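Local structure of transketolase (Campylobacter jejuni, 3L84) at residues A[147-152]-A[176-181]; A[210-215]-A[234-239]; A[528-533]-A[552-557]. The protein belongs to the transketolase family of thiamine diphosphate-binding proteins, with two domains of the thiamine diphosphate-binding clan followed by a transketolase-type C-terminal domain. One frame throughout, in Å; residues are numbered along the deposited sequence.

Contact 1: residues A[147-152]-A[176-181]; sequences YCLCGD and ILIYDS
Tyr179 OH donates to Asp152 OD1 at 2.5 Å, the shortest polar bond between 147-152 and 176-181. It closes the C-terminal end of a pair of parallel strands in the sheet of the thiamine diphosphate-binding domain. The hydroxyl comes to the syn side of OD1, 29° out of the carboxylate plane, and ring and carboxylate planes stand 89° apart, with Asp152 at the ring edge. The other carboxylate oxygen, OD2, accepts from a water 2.9 Å away that also bonds Ser181 OG. A second water accepts a hydrogen bond from Asp152 N. Gly151 is the N-cap of helix 152-156, and this Gly-Asp pair is consistent with the start of the family's GDG signature. The carboxylate of Asp180 is held separately, by Thr240.

Four backbone bonds confirm the parallel ladder. Cys148 N and Cys150 N donate to Ile176 O and Ile178 O, while Ile178 N and Asp180 N return to Cys148 O and Cys150 O, both at 2.8 Å. One face carries Tyr147, Leu149, Ile176 and Ile178, where Tyr147 CE1 lies 3.6 Å from Ile176 CD1. On the other face, Cys150 SG sits between its own backbone N and carbonyl carbon (chi1 76°) and touches Leu177 CD1 at 3.7 Å; that same methyl meets Cys148 SG at an equal distance.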
loop_
_atom_site.group_PDB
_atom_site.type_symbol
_atom_site.label_atom_id
_atom_site.label_comp_id
_atom_site.label_asym_id
_atom_site.label_seq_id
_atom_site.Cartn_x
_atom_site.Cartn_y
_atom_site.Cartn_z
ATOM N N TYR A 147 -2.662 -25.692 -1.343
ATOM C CA TYR A 147 -2.448 -25.560 -2.788
ATOM C C TYR A 147 -2.857 -24.175 -3.221
ATOM O O TYR A 147 -3.959 -23.713 -2.926
ATOM C CB TYR A 147 -3.296 -26.577 -3.564
ATOM C CG TYR A 147 -2.937 -28.015 -3.331
ATOM C CD1 TYR A 147 -1.852 -28.602 -3.974
ATOM C CD2 TYR A 147 -3.693 -28.818 -2.476
ATOM C CE1 TYR A 147 -1.557 -29.945 -3.790
ATOM C CE2 TYR A 147 -3.381 -30.148 -2.257
ATOM C CZ TYR A 147 -2.293 -30.713 -2.906
ATOM O OH TYR A 147 -1.925 -32.053 -2.746
ATOM N N CYS A 148 -1.977 -23.480 -3.931
ATOM C CA CYS A 148 -2.313 -22.171 -4.446
ATOM C C CYS A 148 -2.069 -22.125 -5.928
ATOM O O CYS A 148 -0.968 -22.506 -6.366
ATOM C CB CYS A 148 -1.426 -21.126 -3.779
ATOM S SG CYS A 148 -1.681 -19.439 -4.300
ATOM N N LEU A 149 -3.057 -21.684 -6.698
ATOM C CA LEU A 149 -2.857 -21.439 -8.132
ATOM C C LEU A 149 -2.619 -19.968 -8.337
ATOM O O LEU A 149 -3.373 -19.146 -7.844
ATOM C CB LEU A 149 -4.075 -21.862 -8.954
ATOM C CG LEU A 149 -4.294 -23.338 -9.262
ATOM C CD1 LEU A 149 -4.250 -24.213 -7.998
ATOM C CD2 LEU A 149 -5.637 -23.482 -10.012
ATOM N N CYS A 150 -1.555 -19.629 -9.042
ATOM C CA CYS A 150 -1.205 -18.223 -9.286
ATOM C C CYS A 150 -0.766 -18.017 -10.720
ATOM O O CYS A 150 -0.559 -18.974 -11.446
ATOM C CB CYS A 150 -0.136 -17.756 -8.277
ATOM S SG CYS A 150 1.522 -18.367 -8.648
ATOM N N GLY A 151 -0.646 -16.758 -11.097
ATOM C CA GLY A 151 -0.228 -16.368 -12.416
ATOM C C GLY A 151 0.846 -15.317 -12.405
ATOM O O GLY A 151 1.364 -14.924 -11.344
ATOM N N ASP A 152 1.193 -14.840 -13.597
ATOM C CA ASP A 152 2.216 -13.784 -13.726
ATOM C C ASP A 152 1.966 -12.547 -12.896
ATOM O O ASP A 152 2.887 -11.998 -12.285
ATOM C CB ASP A 152 2.378 -13.376 -15.188
ATOM C CG ASP A 152 3.011 -14.455 -15.976
ATOM O OD1 ASP A 152 4.191 -14.733 -15.665
ATOM O OD2 ASP A 152 2.359 -15.066 -16.846
ATOM N N ILE A 176 2.246 -25.878 -1.606
ATOM C CA ILE A 176 2.449 -26.199 -3.008
ATOM C C ILE A 176 1.847 -25.081 -3.848
ATOM O O ILE A 176 0.651 -24.874 -3.846
ATOM C CB ILE A 176 1.857 -27.578 -3.364
ATOM C CG1 ILE A 176 2.503 -28.682 -2.539
ATOM C CG2 ILE A 176 2.033 -27.849 -4.842
ATOM C CD1 ILE A 176 1.855 -30.067 -2.665
ATOM N N LEU A 177 2.707 -24.335 -4.520
ATOM C CA LEU A 177 2.359 -23.195 -5.339
ATOM C C LEU A 177 2.454 -23.618 -6.796
ATOM O O LEU A 177 3.498 -24.089 -7.250
ATOM C CB LEU A 177 3.323 -22.047 -5.046
ATOM C CG LEU A 177 3.090 -20.731 -5.747
ATOM C CD1 LEU A 177 1.729 -20.159 -5.455
ATOM C CD2 LEU A 177 4.193 -19.716 -5.340
ATOM N N ILE A 178 1.380 -23.490 -7.534
ATOM C CA ILE A 178 1.309 -23.865 -8.932
ATOM C C ILE A 178 1.192 -22.573 -9.733
ATOM O O ILE A 178 0.191 -21.849 -9.632
ATOM C CB ILE A 178 0.122 -24.796 -9.213
ATOM C CG1 ILE A 178 0.220 -26.009 -8.327
ATOM C CG2 ILE A 178 0.069 -25.135 -10.707
ATOM C CD1 ILE A 178 -1.034 -26.889 -8.317
ATOM N N TYR A 179 2.231 -22.275 -10.506
ATOM C CA TYR A 179 2.336 -21.056 -11.329
ATOM C C TYR A 179 1.943 -21.343 -12.768
ATOM O O TYR A 179 2.566 -22.168 -13.448
ATOM C CB TYR A 179 3.748 -20.496 -11.197
ATOM C CG TYR A 179 4.216 -19.478 -12.216
ATOM C CD1 TYR A 179 3.395 -18.468 -12.680
ATOM C CD2 TYR A 179 5.503 -19.543 -12.700
ATOM C CE1 TYR A 179 3.841 -17.538 -13.604
ATOM C CE2 TYR A 179 5.967 -18.631 -13.627
ATOM C CZ TYR A 179 5.138 -17.638 -14.079
ATOM O OH TYR A 179 5.623 -16.713 -14.999
ATOM N N ASP A 180 0.882 -20.679 -13.208
ATOM C CA ASP A 180 0.384 -20.782 -14.566
ATOM C C ASP A 180 1.229 -19.889 -15.451
ATOM O O ASP A 180 1.003 -18.673 -15.569
ATOM C CB ASP A 180 -1.085 -20.319 -14.599
ATOM C CG ASP A 180 -1.677 -20.413 -15.975
ATOM O OD1 ASP A 180 -1.014 -21.080 -16.802
ATOM O OD2 ASP A 180 -2.745 -19.817 -16.221
ATOM N N SER A 181 2.230 -20.494 -16.066
ATOM C CA SER A 181 3.161 -19.770 -16.921
ATOM C C SER A 181 2.670 -19.841 -18.366
ATOM O O SER A 181 2.963 -20.791 -19.087
ATOM C CB SER A 181 4.547 -20.370 -16.781
ATOM O OG SER A 181 5.458 -19.659 -17.578
HETATM O O HOH W 1 -0.364 -16.338 -15.714
HETATM O O HOH W 2 4.311 -16.766 -18.164
#

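Contact 2: residues A[210-215]-A[234-239]; sequences LSINGH and CLIIAK
Strands 210-213 and 234-239 run parallel with axes 4.6 Å apart at 27°, and pair Leu210 with Ile236 and Asn213 with Lys239 at the two ends of the ladder. Leu210 and Ile212 each use both N and O: their N-H groups reach Leu235 O and Ile237 O, and their carbonyls accept from Ile237 N, at 2.7 Å, and Lys239 N. Gly214 N extends the series past the strand end by donating to Lys239 O at 2.9 Å.

The helix-facing side holds Leu210, Ile212, Ile236 and Ala238. Ile212 CG1 lies between the backbone N and carbonyl carbon (chi1 68°), the crowded position, and from there rests 3.9 Å from Ala238 CB. Its CD1 goes on to meet Ile236 CG2 at 3.8 Å, the two isoleucine chains crossing at a slant. Leu210 CD1 packs on Cys234 SG at 3.9 Å. On the other face, Ser211 lies beside Ile237, and Lys239 leads its amino end away from strand 210-213.

Beyond the strands, Asn213 OD1 accepts from His215 N at 2.8 Å, an Asx turn, the donor tilted 32° from the amide carbonyl plane. A water donates to both Asn213 OD1 and Lys239 O, so the latter has two donors. The His215 ring is fixed from outside, ND1 by Asp37 and NE2 by Thr241 N. Helix 217-228 packs on Leu210, Ile212 and Cys234 and links the two strands, completing a classical beta-alpha-beta unit whose first strand lies at the edge of the domain's parallel sheet.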
loop_
_atom_site.group_PDB
_atom_site.type_symbol
_atom_site.label_atom_id
_atom_site.label_comp_id
_atom_site.label_asym_id
_atom_site.label_seq_id
_atom_site.Cartn_x
_atom_site.Cartn_y
_atom_site.Cartn_z
ATOM N N LEU A 210 9.754 -27.465 -9.578
ATOM C CA LEU A 210 9.468 -28.440 -10.635
ATOM C C LEU A 210 8.933 -27.684 -11.832
ATOM O O LEU A 210 8.241 -26.683 -11.663
ATOM C CB LEU A 210 8.415 -29.454 -10.130
ATOM C CG LEU A 210 8.808 -30.154 -8.822
ATOM C CD1 LEU A 210 7.671 -31.061 -8.256
ATOM C CD2 LEU A 210 10.073 -30.921 -8.977
ATOM N N SER A 211 9.216 -28.150 -13.042
ATOM C CA SER A 211 8.800 -27.507 -14.275
ATOM C C SER A 211 8.137 -28.522 -15.177
ATOM O O SER A 211 8.775 -29.554 -15.514
ATOM C CB SER A 211 10.011 -26.921 -14.993
ATOM O OG SER A 211 10.594 -25.886 -14.191
ATOM N N ILE A 212 6.878 -28.284 -15.532
ATOM C CA ILE A 212 6.050 -29.217 -16.305
ATOM C C ILE A 212 5.303 -28.546 -17.452
ATOM O O ILE A 212 5.168 -27.306 -17.505
ATOM C CB ILE A 212 4.986 -29.914 -15.424
ATOM C CG1 ILE A 212 3.908 -28.946 -14.922
ATOM C CG2 ILE A 212 5.654 -30.661 -14.255
ATOM C CD1 ILE A 212 2.764 -29.627 -14.219
ATOM N N ASN A 213 4.792 -29.403 -18.333
ATOM C CA ASN A 213 3.762 -29.085 -19.319
ATOM C C ASN A 213 2.427 -29.228 -18.590
ATOM O O ASN A 213 2.004 -30.324 -18.187
ATOM C CB ASN A 213 3.856 -30.059 -20.502
ATOM C CG ASN A 213 2.792 -29.848 -21.558
ATOM O OD1 ASN A 213 1.791 -29.221 -21.336
ATOM N ND2 ASN A 213 3.034 -30.412 -22.752
ATOM N N GLY A 214 1.754 -28.093 -18.426
ATOM C CA GLY A 214 0.476 -28.037 -17.725
ATOM C C GLY A 214 -0.708 -28.600 -18.471
ATOM O O GLY A 214 -1.842 -28.534 -17.957
ATOM N N HIS A 215 -0.483 -29.167 -19.661
ATOM C CA HIS A 215 -1.522 -29.892 -20.406
ATOM C C HIS A 215 -1.248 -31.373 -20.536
ATOM O O HIS A 215 -1.963 -32.069 -21.270
ATOM C CB HIS A 215 -1.756 -29.253 -21.783
ATOM C CG HIS A 215 -2.092 -27.803 -21.687
ATOM N ND1 HIS A 215 -3.166 -27.342 -20.956
ATOM C CD2 HIS A 215 -1.476 -26.701 -22.173
ATOM C CE1 HIS A 215 -3.195 -26.022 -21.000
ATOM N NE2 HIS A 215 -2.186 -25.608 -21.747
ATOM N N CYS A 234 7.092 -25.920 -2.229
ATOM C CA CYS A 234 7.315 -26.365 -3.601
ATOM C C CYS A 234 6.589 -25.527 -4.605
ATOM O O CYS A 234 5.391 -25.275 -4.437
ATOM C CB CYS A 234 6.883 -27.813 -3.724
ATOM S SG CYS A 234 7.244 -28.607 -5.311
ATOM N N LEU A 235 7.303 -25.117 -5.640
ATOM C CA LEU A 235 6.771 -24.401 -6.777
ATOM C C LEU A 235 6.726 -25.337 -7.956
ATOM O O LEU A 235 7.740 -25.935 -8.290
ATOM C CB LEU A 235 7.633 -23.188 -7.116
ATOM C CG LEU A 235 7.260 -22.454 -8.411
ATOM C CD1 LEU A 235 5.934 -21.730 -8.214
ATOM C CD2 LEU A 235 8.313 -21.451 -8.864
ATOM N N ILE A 236 5.569 -25.454 -8.581
ATOM C CA ILE A 236 5.407 -26.113 -9.866
ATOM C C ILE A 236 5.205 -25.029 -10.914
ATOM O O ILE A 236 4.211 -24.306 -10.895
ATOM C CB ILE A 236 4.220 -27.104 -9.866
ATOM C CG1 ILE A 236 4.474 -28.193 -8.824
ATOM C CG2 ILE A 236 4.027 -27.701 -11.251
ATOM C CD1 ILE A 236 3.257 -29.132 -8.575
ATOM N N ILE A 237 6.162 -24.900 -11.817
ATOM C CA ILE A 237 6.042 -23.976 -12.942
ATOM C C ILE A 237 5.370 -24.740 -14.065
ATOM O O ILE A 237 5.977 -25.642 -14.673
ATOM C CB ILE A 237 7.414 -23.457 -13.405
ATOM C CG1 ILE A 237 8.164 -22.784 -12.248
ATOM C CG2 ILE A 237 7.270 -22.504 -14.583
ATOM C CD1 ILE A 237 9.570 -22.286 -12.625
ATOM N N ALA A 238 4.096 -24.429 -14.302
ATOM C CA ALA A 238 3.315 -25.196 -15.276
ATOM C C ALA A 238 3.153 -24.384 -16.541
ATOM O O ALA A 238 2.504 -23.337 -16.530
ATOM C CB ALA A 238 1.982 -25.575 -14.682
ATOM N N LYS A 239 3.813 -24.794 -17.617
ATOM C CA LYS A 239 3.679 -24.078 -18.879
ATOM C C LYS A 239 2.330 -24.403 -19.506
ATOM O O LYS A 239 2.021 -25.566 -19.741
ATOM C CB LYS A 239 4.810 -24.463 -19.805
ATOM C CG LYS A 239 4.872 -23.603 -21.050
ATOM C CD LYS A 239 6.216 -23.736 -21.768
ATOM C CE LYS A 239 6.214 -22.925 -23.049
ATOM N NZ LYS A 239 5.099 -23.352 -23.953
HETATM O O HOH W 3 2.241 -26.486 -22.349
#

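Contact 3: residues A[528-533]-A[552-557]; sequences FTLLAS and FACNVV
Phe528, Leu530 and Ala532 turn backbone groups toward segment 552-557, and the resulting ladder joins the two parallel strands of a beta-alpha-beta unit in the transketolase C-terminal domain. Phe528 O accepts from Asn555 N at 2.9 Å. Leu530 bonds this strand through both its N and its O: N donates to Asn555 O, 30° out of that carbonyl's plane, and O accepts from Val557 N at 2.8 Å. Ala532 N then reaches Val557 O at 3.0 Å, whereas at the opposite end Phe528 N to Ala553 O is weak at 3.4 Å. The alternate residues Thr529 and Leu531 turn their backbone bonds to strand 580-584, which places 528-532 inside the mixed sheet.

Two buried polar side chains share a face with Leu531 and Val557. Thr529 OG1 touches Asn555 CB at 3.4 Å, but its hydrogen bond is to Lys578 O. The Asn555 amide is satisfied at both ends, OD1 by Ser523 N and ND2 by Leu576 O. Beside this pair, Thr529 CG2 packs 3.6 Å from Val557 CG2. Cys554 N and O are also taken up, by Glu548 and Ser523 OG respectively, and Ser533 OG, past the strand end, bonds both Glu585 and Arg472.

The other face is apolar. Leu530 CD1 and Phe528 CB both approach Cys554 SG, while Ile629 of helix 622-629 packs on Phe528 and Leu530. Phe528 and Phe552 lie side by side and point the same way, ring planes inclined at 48°; their closest atoms are Phe528 CE2 and Phe552 CD1, 3.7 Å apart.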
loop_
_atom_site.group_PDB
_atom_site.type_symbol
_atom_site.label_atom_id
_atom_site.label_comp_id
_atom_site.label_asym_id
_atom_site.label_seq_id
_atom_site.Cartn_x
_atom_site.Cartn_y
_atom_site.Cartn_z
ATOM N N PHE A 528 -20.355 25.664 23.907
ATOM C CA PHE A 528 -19.382 24.970 23.052
ATOM C C PHE A 528 -19.320 23.522 23.450
ATOM O O PHE A 528 -19.470 23.215 24.633
ATOM C CB PHE A 528 -17.972 25.523 23.228
ATOM C CG PHE A 528 -17.840 26.961 22.880
ATOM C CD1 PHE A 528 -18.006 27.393 21.575
ATOM C CD2 PHE A 528 -17.529 27.893 23.858
ATOM C CE1 PHE A 528 -17.886 28.727 21.268
ATOM C CE2 PHE A 528 -17.418 29.237 23.550
ATOM C CZ PHE A 528 -17.594 29.640 22.250
ATOM N N THR A 529 -19.069 22.639 22.479
ATOM C CA THR A 529 -18.710 21.257 22.739
ATOM C C THR A 529 -17.372 21.012 22.095
ATOM O O THR A 529 -17.225 21.285 20.901
ATOM C CB THR A 529 -19.770 20.256 22.227
ATOM O OG1 THR A 529 -21.013 20.488 22.913
ATOM C CG2 THR A 529 -19.338 18.815 22.458
ATOM N N LEU A 530 -16.396 20.532 22.866
ATOM C CA LEU A 530 -15.070 20.180 22.337
ATOM C C LEU A 530 -15.037 18.678 22.216
ATOM O O LEU A 530 -15.258 17.985 23.220
ATOM C CB LEU A 530 -13.979 20.678 23.279
ATOM C CG LEU A 530 -13.828 22.216 23.410
ATOM C CD1 LEU A 530 -14.911 22.927 24.195
ATOM C CD2 LEU A 530 -12.479 22.494 24.060
ATOM N N LEU A 531 -14.844 18.189 21.018
ATOM C CA LEU A 531 -14.863 16.774 20.677
ATOM C C LEU A 531 -13.460 16.376 20.239
ATOM O O LEU A 531 -12.897 17.038 19.344
ATOM C CB LEU A 531 -15.874 16.532 19.542
ATOM C CG LEU A 531 -16.029 15.108 19.062
ATOM C CD1 LEU A 531 -17.447 14.828 18.581
ATOM C CD2 LEU A 531 -15.024 14.800 17.996
ATOM N N ALA A 532 -12.913 15.304 20.803
ATOM C CA ALA A 532 -11.580 14.896 20.432
ATOM C C ALA A 532 -11.457 13.408 20.603
ATOM O O ALA A 532 -12.278 12.775 21.270
ATOM C CB ALA A 532 -10.532 15.602 21.287
ATOM N N SER A 533 -10.374 12.874 20.059
ATOM C CA SER A 533 -9.985 11.499 20.302
ATOM C C SER A 533 -8.529 11.440 20.778
ATOM O O SER A 533 -7.730 12.368 20.590
ATOM C CB SER A 533 -10.130 10.648 19.040
ATOM O OG SER A 533 -9.225 11.054 18.040
ATOM N N PHE A 552 -17.709 30.687 29.744
ATOM C CA PHE A 552 -18.380 29.900 28.701
ATOM C C PHE A 552 -18.606 28.455 29.124
ATOM O O PHE A 552 -17.638 27.717 29.305
ATOM C CB PHE A 552 -17.569 29.911 27.413
ATOM C CG PHE A 552 -17.259 31.304 26.898
ATOM C CD1 PHE A 552 -18.119 31.936 26.015
ATOM C CD2 PHE A 552 -16.095 31.952 27.282
ATOM C CE1 PHE A 552 -17.837 33.224 25.545
ATOM C CE2 PHE A 552 -15.808 33.254 26.819
ATOM C CZ PHE A 552 -16.682 33.866 25.951
ATOM N N ALA A 553 -19.868 28.049 29.200
ATOM C CA ALA A 553 -20.222 26.665 29.535
ATOM C C ALA A 553 -19.833 25.722 28.399
ATOM O O ALA A 553 -20.135 26.019 27.243
ATOM C CB ALA A 553 -21.723 26.563 29.823
ATOM N N CYS A 554 -19.191 24.601 28.734
ATOM C CA CYS A 554 -18.700 23.654 27.739
ATOM C C CYS A 554 -19.038 22.202 28.034
ATOM O O CYS A 554 -19.079 21.780 29.202
ATOM C CB CYS A 554 -17.189 23.697 27.681
ATOM S SG CYS A 554 -16.499 25.198 27.123
ATOM N N ASN A 555 -19.351 21.464 26.976
ATOM C CA ASN A 555 -19.271 20.002 26.977
ATOM C C ASN A 555 -17.906 19.570 26.466
ATOM O O ASN A 555 -17.321 20.245 25.637
ATOM C CB ASN A 555 -20.358 19.375 26.079
ATOM C CG ASN A 555 -21.743 19.365 26.706
ATOM O OD1 ASN A 555 -21.967 19.850 27.834
ATOM N ND2 ASN A 555 -22.687 18.750 25.980
ATOM N N VAL A 556 -17.422 18.414 26.933
ATOM C CA VAL A 556 -16.252 17.769 26.355
ATOM C C VAL A 556 -16.640 16.329 26.060
ATOM O O VAL A 556 -17.129 15.609 26.939
ATOM C CB VAL A 556 -15.035 17.800 27.281
ATOM C CG1 VAL A 556 -13.861 17.083 26.626
ATOM C CG2 VAL A 556 -14.634 19.257 27.636
ATOM N N VAL A 557 -16.423 15.953 24.818
ATOM C CA VAL A 557 -16.711 14.644 24.294
ATOM C C VAL A 557 -15.432 13.940 23.904
ATOM O O VAL A 557 -14.606 14.503 23.172
ATOM C CB VAL A 557 -17.612 14.772 23.041
ATOM C CG1 VAL A 557 -17.748 13.412 22.297
ATOM C CG2 VAL A 557 -18.999 15.337 23.392
#

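In the fold
Contacts 1, 2 and 3 follow one another along the chain, each closing before the next opens. The first two share the five-stranded parallel sheet of the thiamine diphosphate-binding domain: their centres are 9 Å apart, and strands 175-181 and 234-239 are neighbours. Leu177 N to Cys234 O and Leu177 O to Ile236 N, each 2.8 Å, are probable hydrogen bonds between them. Contact 2 continues the sheet to its edge strand 208-213. Contact 3 belongs to the mixed sheet of the C-terminal domain, on the opposite side of the chain's centre; its centre is about 56 Å from that of contact 1 and 64 Å from that of contact 2. Parallel pairing thus recurs in separate domains.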